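Side-chain contacts in alcohol dehydrogenase (PDB 2EIH), which probably acts as a zinc-binding, NAD(P)-dependent alcohol dehydrogenase of the medium-chain family, with a GroES-like domain joined to a Rossmann-type domain: residues 13-18 with 320-325; 44-49 with 59-64; 156-161 with 181-186; 246-251 with 259-264. All blocks are in the same frame, centred on the assembly; numbering follows the deposited sequence.

In the fold
Contacts 1 and 2 lie in the GroES-like part of the chain and contacts 3 and 4 in the Rossmann-type part. The centres of contacts 1 and 2 are about 11 Å apart, and L15 touches both L61 and R47, so they share one patch of apolar and aliphatic side chains on the small sheet of strands 2-6, 15-19 and 59-60. Contacts 3 and 4, with centres about 15 Å apart, meet where M157 packs on A262 and A264, on the six-stranded parallel sheet. Along the chain, contacts 2, 3 and 4 follow in series within the span that contact 1 closes. Contact 1 thus brings N- and C-terminal parts of the chain together in one domain, with the nucleotide-binding type of fold inserted between them.

Contact 1 (13-18 with 320-325); sequences EVLEVA and EAAAEG
With its CG anti to the carbonyl carbon (chi1 -66°), L15 directs CD1 at the first turn of helix 322-330, while V17 puts CG1 anti to the backbone N (chi1 -177°), which leaves CG2, beside the N, to meet E320. The two runs pass in nearly opposite directions, 171° apart; the backbone of L15 comes nearest that of A323, and V17 that of E320. V17 CG2 lies 3.6 Å from E320 CB, the two side chains alongside each other with their ends the same way round. E320 then bends at chi2, so its carboxylate turns away from the strand and the contact uses only the aliphatic base of the glutamate. L15 CD1 rests 4.2 Å from A322 CB and also borders the backbone at A322 O and A323 N. The joint is apolar packing without a hydrogen bond, buried at L15 and A322 and opening outward at E320. A321 occupies the N-cap position, and its O accepts G325 N at 3.0 Å to close the first helical turn. Strand 15-19 is an outer strand of its small antiparallel sheet; V4 of the adjacent strand 2-6 touches both L15 and A322, and R47 of helix 41-48 also touches L15.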
loop_
_atom_site.group_PDB
_atom_site.type_symbol
_atom_site.label_atom_id
_atom_site.label_comp_id
_atom_site.label_asym_id
_atom_site.label_seq_id
_atom_site.Cartn_x
_atom_site.Cartn_y
_atom_site.Cartn_z
ATOM N N GLU A 13 -21.588 -34.626 23.707
ATOM C CA GLU A 13 -22.670 -35.001 24.617
ATOM C C GLU A 13 -22.870 -34.007 25.763
ATOM O O GLU A 13 -23.906 -34.033 26.426
ATOM C CB GLU A 13 -22.421 -36.403 25.186
ATOM C CG GLU A 13 -21.011 -36.603 25.718
ATOM C CD GLU A 13 -20.777 -37.997 26.270
ATOM O OE1 GLU A 13 -21.060 -38.984 25.557
ATOM O OE2 GLU A 13 -20.295 -38.109 27.416
ATOM N N VAL A 14 -21.894 -33.132 25.995
ATOM C CA VAL A 14 -22.025 -32.154 27.071
ATOM C C VAL A 14 -23.017 -31.069 26.668
ATOM O O VAL A 14 -23.412 -30.247 27.492
ATOM C CB VAL A 14 -20.677 -31.452 27.428
ATOM C CG1 VAL A 14 -19.591 -32.478 27.667
ATOM C CG2 VAL A 14 -20.276 -30.478 26.325
ATOM N N LEU A 15 -23.403 -31.056 25.396
ATOM C CA LEU A 15 -24.356 -30.059 24.901
ATOM C C LEU A 15 -25.789 -30.538 25.154
ATOM O O LEU A 15 -26.215 -31.573 24.643
ATOM C CB LEU A 15 -24.133 -29.805 23.401
ATOM C CG LEU A 15 -22.801 -29.158 23.008
ATOM C CD1 LEU A 15 -22.618 -29.202 21.501
ATOM C CD2 LEU A 15 -22.755 -27.721 23.504
ATOM N N GLU A 16 -26.532 -29.783 25.953
ATOM C CA GLU A 16 -27.898 -30.163 26.255
ATOM C C GLU A 16 -28.833 -28.967 26.230
ATOM O O GLU A 16 -28.409 -27.822 26.391
ATOM C CB GLU A 16 -27.967 -30.856 27.622
ATOM C CG GLU A 16 -27.524 -29.990 28.795
ATOM C CD GLU A 16 -27.849 -30.614 30.143
ATOM O OE1 GLU A 16 -27.248 -31.660 30.471
ATOM O OE2 GLU A 16 -28.713 -30.065 30.864
ATOM N N VAL A 17 -30.114 -29.247 26.029
ATOM C CA VAL A 17 -31.124 -28.201 25.978
ATOM C C VAL A 17 -31.535 -27.774 27.389
ATOM O O VAL A 17 -31.786 -28.619 28.247
ATOM C CB VAL A 17 -32.370 -28.688 25.214
ATOM C CG1 VAL A 17 -33.384 -27.556 25.103
ATOM C CG2 VAL A 17 -31.965 -29.195 23.827
ATOM N N ALA A 18 -31.604 -26.466 27.618
ATOM C CA ALA A 18 -31.985 -25.928 28.923
ATOM C C ALA A 18 -32.787 -24.655 28.741
ATOM O O ALA A 18 -32.802 -24.071 27.662
ATOM C CB ALA A 18 -30.752 -25.641 29.760
ATOM N N GLU A 320 -32.015 -28.339 19.121
ATOM C CA GLU A 320 -31.831 -29.363 20.141
ATOM C C GLU A 320 -30.883 -30.472 19.731
ATOM O O GLU A 320 -30.613 -31.373 20.513
ATOM C CB GLU A 320 -33.185 -29.970 20.535
ATOM C CG GLU A 320 -34.011 -30.479 19.363
ATOM C CD GLU A 320 -35.022 -29.455 18.869
ATOM O OE1 GLU A 320 -34.711 -28.245 18.892
ATOM O OE2 GLU A 320 -36.120 -29.865 18.441
ATOM N N ALA A 321 -30.372 -30.406 18.509
ATOM C CA ALA A 321 -29.466 -31.436 18.029
ATOM C C ALA A 321 -28.048 -30.905 17.812
ATOM O O ALA A 321 -27.303 -31.436 16.986
ATOM C CB ALA A 321 -30.004 -32.035 16.738
ATOM N N ALA A 322 -27.680 -29.864 18.558
ATOM C CA ALA A 322 -26.348 -29.276 18.445
ATOM C C ALA A 322 -25.241 -30.320 18.594
ATOM O O ALA A 322 -24.204 -30.239 17.937
ATOM C CB ALA A 322 -26.177 -28.179 19.484
ATOM N N ALA A 323 -25.467 -31.302 19.461
ATOM C CA ALA A 323 -24.492 -32.365 19.705
ATOM C C ALA A 323 -24.183 -33.097 18.410
ATOM O O ALA A 323 -23.016 -33.224 18.016
ATOM C CB ALA A 323 -25.027 -33.345 20.735
ATOM N N GLU A 324 -25.229 -33.584 17.752
ATOM C CA GLU A 324 -25.074 -34.292 16.484
ATOM C C GLU A 324 -24.410 -33.377 15.470
ATOM O O GLU A 324 -23.687 -33.839 14.592
ATOM C CB GLU A 324 -26.435 -34.730 15.948
ATOM C CG GLU A 324 -26.367 -35.272 14.529
ATOM C CD GLU A 324 -25.677 -36.619 14.445
ATOM O OE1 GLU A 324 -24.846 -36.934 15.327
ATOM O OE2 GLU A 324 -25.949 -37.366 13.481
ATOM N N GLY A 325 -24.677 -32.078 15.593
ATOM C CA GLY A 325 -24.089 -31.117 14.686
ATOM C C GLY A 325 -22.592 -31.005 14.894
ATOM O O GLY A 325 -21.838 -30.835 13.935
#

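Contact 2 (44-49 with 59-64); sequences VWVRKG and HVLGAD
V46 on the last turns of helix 41-48 and L61, just past the short strand 59-60, come closest in the backbone, their CA atoms 7.8 Å apart. Within the GroES-like domain this is a helix packed on a short, weakly bonded strand and the loop residue after it, and all four touching residues are buried. V46 does most of the work. Its CG1, anti to the backbone N (chi1 176°), reaches out from the helix to L61 CD2 at 3.5 Å, and the two side chains overlap head to tail. The same methyl stands 3.9 Å from H59 CD2, the valine lying across the histidine and meeting its ring obliquely. One branch therefore fills the angle between two side chains that both turn toward the helix. R47 adds only its base, with CB at 4.4 Å from L61 CD1, before its chain leads away; its guanidinium group is gripped by G10 O, H326 ND1 and the carboxylate of E330, which ties helix 41-48 to helix 322-330. H59 NE2 is hydrogen-bonded to G114 O, which helps fix the rotation of the ring beside V46. M6 of strand 2-6 touches V46, H59 and L61 and completes the cluster. Helix 41-48 gives way at G49, whose phi is positive (104°). At the heart of the contact, L61 CD2 also comes within 3.8 Å of V46 CB.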
loop_
_atom_site.group_PDB
_atom_site.type_symbol
_atom_site.label_atom_id
_atom_site.label_comp_id
_atom_site.label_asym_id
_atom_site.label_seq_id
_atom_site.Cartn_x
_atom_site.Cartn_y
_atom_site.Cartn_z
ATOM N N VAL A 44 -16.336 -25.875 18.823
ATOM C CA VAL A 44 -15.812 -27.169 19.254
ATOM C C VAL A 44 -14.648 -27.012 20.227
ATOM O O VAL A 44 -14.570 -27.732 21.226
ATOM C CB VAL A 44 -15.374 -28.029 18.043
ATOM C CG1 VAL A 44 -14.736 -29.325 18.517
ATOM C CG2 VAL A 44 -16.586 -28.339 17.174
ATOM N N TRP A 45 -13.750 -26.074 19.941
ATOM C CA TRP A 45 -12.615 -25.844 20.821
ATOM C C TRP A 45 -13.115 -25.400 22.198
ATOM O O TRP A 45 -12.567 -25.805 23.229
ATOM C CB TRP A 45 -11.671 -24.794 20.216
ATOM C CG TRP A 45 -11.133 -25.202 18.878
ATOM C CD1 TRP A 45 -10.912 -26.478 18.446
ATOM C CD2 TRP A 45 -10.789 -24.341 17.785
ATOM N NE1 TRP A 45 -10.460 -26.470 17.150
ATOM C CE2 TRP A 45 -10.375 -25.172 16.716
ATOM C CE3 TRP A 45 -10.789 -22.951 17.600
ATOM C CZ2 TRP A 45 -9.971 -24.657 15.473
ATOM C CZ3 TRP A 45 -10.383 -22.437 16.360
ATOM C CH2 TRP A 45 -9.982 -23.292 15.317
ATOM N N VAL A 46 -14.168 -24.587 22.223
ATOM C CA VAL A 46 -14.706 -24.132 23.493
ATOM C C VAL A 46 -15.355 -25.308 24.207
ATOM O O VAL A 46 -15.229 -25.441 25.423
ATOM C CB VAL A 46 -15.739 -23.008 23.306
ATOM C CG1 VAL A 46 -16.352 -22.637 24.649
ATOM C CG2 VAL A 46 -15.058 -21.789 22.696
ATOM N N ARG A 47 -16.032 -26.173 23.456
ATOM C CA ARG A 47 -16.677 -27.333 24.058
ATOM C C ARG A 47 -15.659 -28.287 24.678
ATOM O O ARG A 47 -15.835 -28.743 25.805
ATOM C CB ARG A 47 -17.519 -28.090 23.023
ATOM C CG ARG A 47 -17.945 -29.474 23.516
ATOM C CD ARG A 47 -18.856 -30.218 22.560
ATOM N NE ARG A 47 -18.294 -30.472 21.234
ATOM C CZ ARG A 47 -17.351 -31.365 20.946
ATOM N NH1 ARG A 47 -16.943 -31.493 19.690
ATOM N NH2 ARG A 47 -16.812 -32.118 21.893
ATOM N N LYS A 48 -14.601 -28.597 23.939
ATOM C CA LYS A 48 -13.572 -29.505 24.439
ATOM C C LYS A 48 -12.795 -28.918 25.609
ATOM O O LYS A 48 -12.260 -29.655 26.433
ATOM C CB LYS A 48 -12.593 -29.871 23.327
ATOM C CG LYS A 48 -13.157 -30.825 22.306
ATOM C CD LYS A 48 -12.117 -31.159 21.255
ATOM C CE LYS A 48 -12.576 -32.324 20.405
ATOM N NZ LYS A 48 -11.623 -32.623 19.305
ATOM N N GLY A 49 -12.731 -27.593 25.680
ATOM C CA GLY A 49 -12.007 -26.951 26.763
ATOM C C GLY A 49 -10.666 -26.418 26.299
ATOM O O GLY A 49 -9.929 -25.799 27.067
ATOM N N HIS A 59 -22.623 -22.393 29.563
ATOM C CA HIS A 59 -22.255 -21.481 28.489
ATOM C C HIS A 59 -23.007 -21.781 27.198
ATOM O O HIS A 59 -23.214 -22.939 26.836
ATOM C CB HIS A 59 -20.749 -21.560 28.225
ATOM C CG HIS A 59 -20.295 -20.711 27.087
ATOM N ND1 HIS A 59 -20.466 -19.340 27.069
ATOM C CD2 HIS A 59 -19.681 -21.028 25.923
ATOM C CE1 HIS A 59 -19.974 -18.855 25.940
ATOM N NE2 HIS A 59 -19.493 -19.858 25.230
ATOM N N VAL A 60 -23.415 -20.723 26.505
ATOM C CA VAL A 60 -24.117 -20.866 25.241
ATOM C C VAL A 60 -23.139 -20.578 24.112
ATOM O O VAL A 60 -22.649 -19.463 23.977
ATOM C CB VAL A 60 -25.292 -19.881 25.125
ATOM C CG1 VAL A 60 -26.024 -20.091 23.792
ATOM C CG2 VAL A 60 -26.244 -20.083 26.284
ATOM N N LEU A 61 -22.864 -21.587 23.299
ATOM C CA LEU A 61 -21.953 -21.424 22.189
ATOM C C LEU A 61 -22.664 -20.678 21.060
ATOM O O LEU A 61 -23.833 -20.311 21.193
ATOM C CB LEU A 61 -21.505 -22.804 21.706
ATOM C CG LEU A 61 -20.856 -23.728 22.746
ATOM C CD1 LEU A 61 -20.651 -25.128 22.149
ATOM C CD2 LEU A 61 -19.514 -23.154 23.196
ATOM N N GLY A 62 -21.958 -20.460 19.952
ATOM C CA GLY A 62 -22.560 -19.790 18.809
ATOM C C GLY A 62 -22.047 -18.406 18.448
ATOM O O GLY A 62 -22.327 -17.422 19.143
ATOM N N ALA A 63 -21.301 -18.320 17.351
ATOM C CA ALA A 63 -20.781 -17.035 16.902
ATOM C C ALA A 63 -21.623 -16.523 15.729
ATOM O O ALA A 63 -21.971 -15.343 15.665
ATOM C CB ALA A 63 -19.304 -17.169 16.495
ATOM N N ASP A 64 -21.963 -17.421 14.812
ATOM C CA ASP A 64 -22.770 -17.065 13.653
ATOM C C ASP A 64 -24.263 -17.175 13.929
ATOM O O ASP A 64 -24.723 -18.110 14.590
ATOM C CB ASP A 64 -22.436 -17.979 12.487
ATOM C CG ASP A 64 -21.433 -17.373 11.562
ATOM O OD1 ASP A 64 -20.676 -18.145 10.940
ATOM O OD2 ASP A 64 -21.418 -16.122 11.447
#

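Contact 3 (156-161 with 181-186); sequences QMVVDK and VAAIQI
V158 and I186 form the tight part of this helix pair: V158 CG1, anti to its own backbone N (chi1 177°), sits 3.6 Å from I186 CG2. The same isoleucine branch lies 3.8 Å from V158 CB, the two side chains meeting at a slant. The remaining contacts are looser. V158 CG2 reaches A183 CB at 4.2 Å, and V159 CG2 stands 4.0 Å from I186 CG2. The axes of the short segments approach to 9.6 Å at an angle of 39°. The partly exposed D160 and K161 take no part in this packing; D160 OD2 instead makes a salt bridge to R296. This flank is also a subunit interface, where K161 packs on Q283 of a second subunit and V159 on R165 of a third. A wider pi-type turn runs through 156-161. On the far helix, Q185 NE2 reaches back to V181 O at 3.2 Å, from above the carbonyl plane. V240 of strand 236-241 lies against both V158 and A183, so the two helices share a sheet strand as their floor. Helix 180-189, which follows parallel strand 169-172, has the place of the first beta-alpha helix of a Rossmann-type nucleotide-binding fold, and helix 148-161 packs beside it.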
loop_
_atom_site.group_PDB
_atom_site.type_symbol
_atom_site.label_atom_id
_atom_site.label_comp_id
_atom_site.label_asym_id
_atom_site.label_seq_id
_atom_site.Cartn_x
_atom_site.Cartn_y
_atom_site.Cartn_z
ATOM N N GLN A 156 -10.234 -11.512 4.587
ATOM C CA GLN A 156 -8.977 -10.951 5.062
ATOM C C GLN A 156 -7.817 -11.698 4.428
ATOM O O GLN A 156 -6.826 -11.087 4.050
ATOM C CB GLN A 156 -8.854 -11.027 6.590
ATOM C CG GLN A 156 -7.593 -10.327 7.112
ATOM C CD GLN A 156 -7.567 -10.126 8.618
ATOM O OE1 GLN A 156 -6.950 -10.903 9.343
ATOM N NE2 GLN A 156 -8.249 -9.085 9.097
ATOM N N MET A 157 -7.946 -13.016 4.302
ATOM C CA MET A 157 -6.886 -13.819 3.708
ATOM C C MET A 157 -6.683 -13.502 2.223
ATOM O O MET A 157 -5.562 -13.227 1.790
ATOM C CB MET A 157 -7.178 -15.314 3.885
ATOM C CG MET A 157 -7.161 -15.784 5.332
ATOM S SD MET A 157 -7.397 -17.590 5.463
ATOM C CE MET A 157 -9.083 -17.674 5.159
ATOM N N VAL A 158 -7.770 -13.513 1.454
ATOM C CA VAL A 158 -7.730 -13.244 0.014
ATOM C C VAL A 158 -7.445 -11.780 -0.339
ATOM O O VAL A 158 -6.476 -11.472 -1.029
ATOM C CB VAL A 158 -9.077 -13.682 -0.637
ATOM C CG1 VAL A 158 -9.097 -13.347 -2.125
ATOM C CG2 VAL A 158 -9.275 -15.181 -0.432
ATOM N N VAL A 159 -8.291 -10.885 0.152
ATOM C CA VAL A 159 -8.158 -9.464 -0.131
ATOM C C VAL A 159 -7.002 -8.730 0.587
ATOM O O VAL A 159 -6.096 -8.221 -0.067
ATOM C CB VAL A 159 -9.508 -8.761 0.151
ATOM C CG1 VAL A 159 -9.438 -7.296 -0.223
ATOM C CG2 VAL A 159 -10.608 -9.453 -0.638
ATOM N N ASP A 160 -7.023 -8.684 1.917
ATOM C CA ASP A 160 -5.979 -7.992 2.678
ATOM C C ASP A 160 -4.623 -8.718 2.759
ATOM O O ASP A 160 -3.594 -8.157 2.402
ATOM C CB ASP A 160 -6.498 -7.669 4.090
ATOM C CG ASP A 160 -7.814 -6.881 4.068
ATOM O OD1 ASP A 160 -7.872 -5.830 3.386
ATOM O OD2 ASP A 160 -8.786 -7.297 4.739
ATOM N N LYS A 161 -4.619 -9.958 3.225
ATOM C CA LYS A 161 -3.386 -10.735 3.353
ATOM C C LYS A 161 -2.718 -11.108 2.032
ATOM O O LYS A 161 -1.566 -10.759 1.800
ATOM C CB LYS A 161 -3.661 -12.018 4.140
ATOM C CG LYS A 161 -3.141 -12.018 5.559
ATOM C CD LYS A 161 -3.637 -10.864 6.404
ATOM C CE LYS A 161 -3.091 -11.048 7.805
ATOM N NZ LYS A 161 -3.290 -9.904 8.719
ATOM N N VAL A 181 -14.839 -22.663 0.774
ATOM C CA VAL A 181 -16.023 -22.309 0.014
ATOM C C VAL A 181 -16.046 -20.813 -0.265
ATOM O O VAL A 181 -16.267 -20.383 -1.410
ATOM C CB VAL A 181 -17.307 -22.723 0.769
ATOM C CG1 VAL A 181 -18.522 -22.040 0.168
ATOM C CG2 VAL A 181 -17.473 -24.235 0.696
ATOM N N ALA A 182 -15.825 -20.015 0.774
ATOM C CA ALA A 182 -15.817 -18.557 0.623
ATOM C C ALA A 182 -14.569 -18.055 -0.124
ATOM O O ALA A 182 -14.653 -17.130 -0.927
ATOM C CB ALA A 182 -15.909 -17.894 2.011
ATOM N N ALA A 183 -13.423 -18.674 0.147
ATOM C CA ALA A 183 -12.165 -18.280 -0.483
ATOM C C ALA A 183 -12.138 -18.503 -1.985
ATOM O O ALA A 183 -11.537 -17.731 -2.731
ATOM C CB ALA A 183 -10.999 -19.013 0.161
ATOM N N ILE A 184 -12.775 -19.566 -2.444
ATOM C CA ILE A 184 -12.791 -19.834 -3.871
ATOM C C ILE A 184 -13.569 -18.734 -4.599
ATOM O O ILE A 184 -13.118 -18.223 -5.631
ATOM C CB ILE A 184 -13.391 -21.233 -4.136
ATOM C CG1 ILE A 184 -12.434 -22.281 -3.549
ATOM C CG2 ILE A 184 -13.593 -21.452 -5.632
ATOM C CD1 ILE A 184 -12.924 -23.694 -3.600
ATOM N N GLN A 185 -14.715 -18.358 -4.035
ATOM C CA GLN A 185 -15.585 -17.321 -4.602
ATOM C C GLN A 185 -15.014 -15.900 -4.492
ATOM O O GLN A 185 -15.133 -15.103 -5.418
ATOM C CB GLN A 185 -16.968 -17.361 -3.925
ATOM C CG GLN A 185 -17.722 -18.669 -4.120
ATOM C CD GLN A 185 -19.073 -18.686 -3.441
ATOM O OE1 GLN A 185 -20.019 -18.046 -3.894
ATOM N NE2 GLN A 185 -19.164 -19.412 -2.335
ATOM N N ILE A 186 -14.414 -15.574 -3.352
ATOM C CA ILE A 186 -13.854 -14.244 -3.190
ATOM C C ILE A 186 -12.666 -14.135 -4.138
ATOM O O ILE A 186 -12.483 -13.114 -4.809
ATOM C CB ILE A 186 -13.429 -14.006 -1.734
ATOM C CG1 ILE A 186 -14.688 -13.938 -0.862
ATOM C CG2 ILE A 186 -12.636 -12.721 -1.622
ATOM C CD1 ILE A 186 -14.442 -13.920 0.602
#

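Contact 4 (246-251 with 259-264); sequences LYFEGV and GRIAIA
F248 lays the CE1 corner of its ring against the end of I263, with CE1 3.6 Å from I263 CD1. CD1 and CZ of the ring flank that corner, each 4.1 Å from the same methyl, so the methyl is centred on CE1. The two side chains cross at about a right angle, and the methyl approaches the ring obliquely. F248 holds its CG anti to the backbone N (chi1 -165°), which swings the ring from the start of helix 248-254 across to the strand. I261 meets the ring differently: its CG2 lies at the ring edge, near the plane, 4.3 Å from F248 CE1. That same CG2 is 4.3 Å from V251 CG1, one turn further along the helix, and joins the two helical residues into one apolar row. The only polar link close by is within the helical segment, where V251 N bonds back to Y247 O at 2.9 Å as the helix begins. Because strand residues alternate, I261 and I263 face this helix, whereas A262 looks to the other side of the sheet, where M157 of helix 148-161 covers it. I286 of the adjacent strand 285-288 touches both F248 and I263, V239 of strand 236-241 touches V251 and I261, and F280 of a second subunit packs on I263. Strand 236-241, helix 248-254 and strand 259-263, with its two strands parallel and adjacent, make a beta-alpha-beta crossover of the Rossmann-type fold.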
loop_
_atom_site.group_PDB
_atom_site.type_symbol
_atom_site.label_atom_id
_atom_site.label_comp_id
_atom_site.label_asym_id
_atom_site.label_seq_id
_atom_site.Cartn_x
_atom_site.Cartn_y
_atom_site.Cartn_z
ATOM N N LEU A 246 0.091 -30.609 7.884
ATOM C CA LEU A 246 -0.114 -31.943 7.345
ATOM C C LEU A 246 0.253 -31.970 5.876
ATOM O O LEU A 246 1.014 -32.834 5.434
ATOM C CB LEU A 246 -1.566 -32.381 7.534
ATOM C CG LEU A 246 -1.955 -33.736 6.920
ATOM C CD1 LEU A 246 -0.946 -34.816 7.290
ATOM C CD2 LEU A 246 -3.342 -34.111 7.408
ATOM N N TYR A 247 -0.285 -31.023 5.117
ATOM C CA TYR A 247 0.019 -30.949 3.696
ATOM C C TYR A 247 0.875 -29.719 3.456
ATOM O O TYR A 247 1.297 -29.458 2.334
ATOM C CB TYR A 247 -1.264 -30.835 2.868
ATOM C CG TYR A 247 -2.373 -31.775 3.282
ATOM C CD1 TYR A 247 -3.219 -31.459 4.348
ATOM C CD2 TYR A 247 -2.584 -32.980 2.604
ATOM C CE1 TYR A 247 -4.250 -32.318 4.727
ATOM C CE2 TYR A 247 -3.610 -33.846 2.977
ATOM C CZ TYR A 247 -4.439 -33.507 4.038
ATOM O OH TYR A 247 -5.455 -34.356 4.411
ATOM N N PHE A 248 1.137 -28.974 4.522
ATOM C CA PHE A 248 1.917 -27.752 4.421
ATOM C C PHE A 248 3.188 -27.920 3.611
ATOM O O PHE A 248 3.611 -27.006 2.910
ATOM C CB PHE A 248 2.266 -27.223 5.810
ATOM C CG PHE A 248 2.744 -25.796 5.808
ATOM C CD1 PHE A 248 1.963 -24.789 5.246
ATOM C CD2 PHE A 248 3.965 -25.456 6.380
ATOM C CE1 PHE A 248 2.388 -23.466 5.255
ATOM C CE2 PHE A 248 4.401 -24.134 6.394
ATOM C CZ PHE A 248 3.610 -23.137 5.831
ATOM N N GLU A 249 3.806 -29.087 3.714
ATOM C CA GLU A 249 5.021 -29.335 2.967
ATOM C C GLU A 249 4.672 -29.368 1.483
ATOM O O GLU A 249 5.448 -28.917 0.637
ATOM C CB GLU A 249 5.622 -30.666 3.389
ATOM C CG GLU A 249 6.968 -30.952 2.770
ATOM C CD GLU A 249 7.431 -32.357 3.064
ATOM O OE1 GLU A 249 6.788 -33.305 2.556
ATOM O OE2 GLU A 249 8.429 -32.510 3.804
ATOM N N GLY A 250 3.496 -29.910 1.179
ATOM C CA GLY A 250 3.045 -29.995 -0.197
ATOM C C GLY A 250 2.663 -28.630 -0.729
ATOM O O GLY A 250 2.880 -28.323 -1.903
ATOM N N VAL A 251 2.088 -27.807 0.144
ATOM C CA VAL A 251 1.681 -26.458 -0.226
ATOM C C VAL A 251 2.921 -25.653 -0.573
ATOM O O VAL A 251 3.001 -25.045 -1.640
ATOM C CB VAL A 251 0.957 -25.761 0.933
ATOM C CG1 VAL A 251 0.611 -24.336 0.542
ATOM C CG2 VAL A 251 -0.295 -26.532 1.299
ATOM N N GLY A 259 5.782 -16.281 -3.606
ATOM C CA GLY A 259 4.371 -16.491 -3.353
ATOM C C GLY A 259 3.963 -16.201 -1.924
ATOM O O GLY A 259 4.790 -16.120 -1.014
ATOM N N ARG A 260 2.663 -16.048 -1.731
ATOM C CA ARG A 260 2.122 -15.771 -0.425
ATOM C C ARG A 260 1.161 -16.875 -0.021
ATOM O O ARG A 260 0.383 -17.375 -0.832
ATOM C CB ARG A 260 1.459 -14.393 -0.447
ATOM C CG ARG A 260 2.502 -13.310 -0.645
ATOM C CD ARG A 260 2.007 -12.085 -1.364
ATOM N NE ARG A 260 1.166 -11.231 -0.547
ATOM C CZ ARG A 260 0.768 -10.020 -0.932
ATOM N NH1 ARG A 260 1.141 -9.539 -2.112
ATOM N NH2 ARG A 260 -0.007 -9.283 -0.148
ATOM N N ILE A 261 1.246 -17.268 1.245
ATOM C CA ILE A 261 0.401 -18.323 1.792
ATOM C C ILE A 261 -0.324 -17.771 3.015
ATOM O O ILE A 261 0.309 -17.327 3.964
ATOM C CB ILE A 261 1.268 -19.532 2.200
ATOM C CG1 ILE A 261 2.097 -20.001 0.992
ATOM C CG2 ILE A 261 0.393 -20.664 2.717
ATOM C CD1 ILE A 261 3.251 -20.938 1.347
ATOM N N ALA A 262 -1.652 -17.779 2.977
ATOM C CA ALA A 262 -2.449 -17.285 4.093
ATOM C C ALA A 262 -2.975 -18.488 4.871
ATOM O O ALA A 262 -3.570 -19.398 4.298
ATOM C CB ALA A 262 -3.614 -16.443 3.582
ATOM N N ILE A 263 -2.750 -18.491 6.176
ATOM C CA ILE A 263 -3.196 -19.587 7.015
ATOM C C ILE A 263 -4.211 -19.164 8.060
ATOM O O ILE A 263 -3.941 -18.314 8.899
ATOM C CB ILE A 263 -2.004 -20.258 7.715
ATOM C CG1 ILE A 263 -1.178 -21.034 6.691
ATOM C CG2 ILE A 263 -2.500 -21.164 8.826
ATOM C CD1 ILE A 263 -0.008 -21.764 7.280
ATOM N N ALA A 264 -5.378 -19.795 8.002
ATOM C CA ALA A 264 -6.472 -19.504 8.917
ATOM C C ALA A 264 -6.268 -20.113 10.297
ATOM O O ALA A 264 -5.509 -19.594 11.120
ATOM C CB ALA A 264 -7.777 -20.003 8.324
#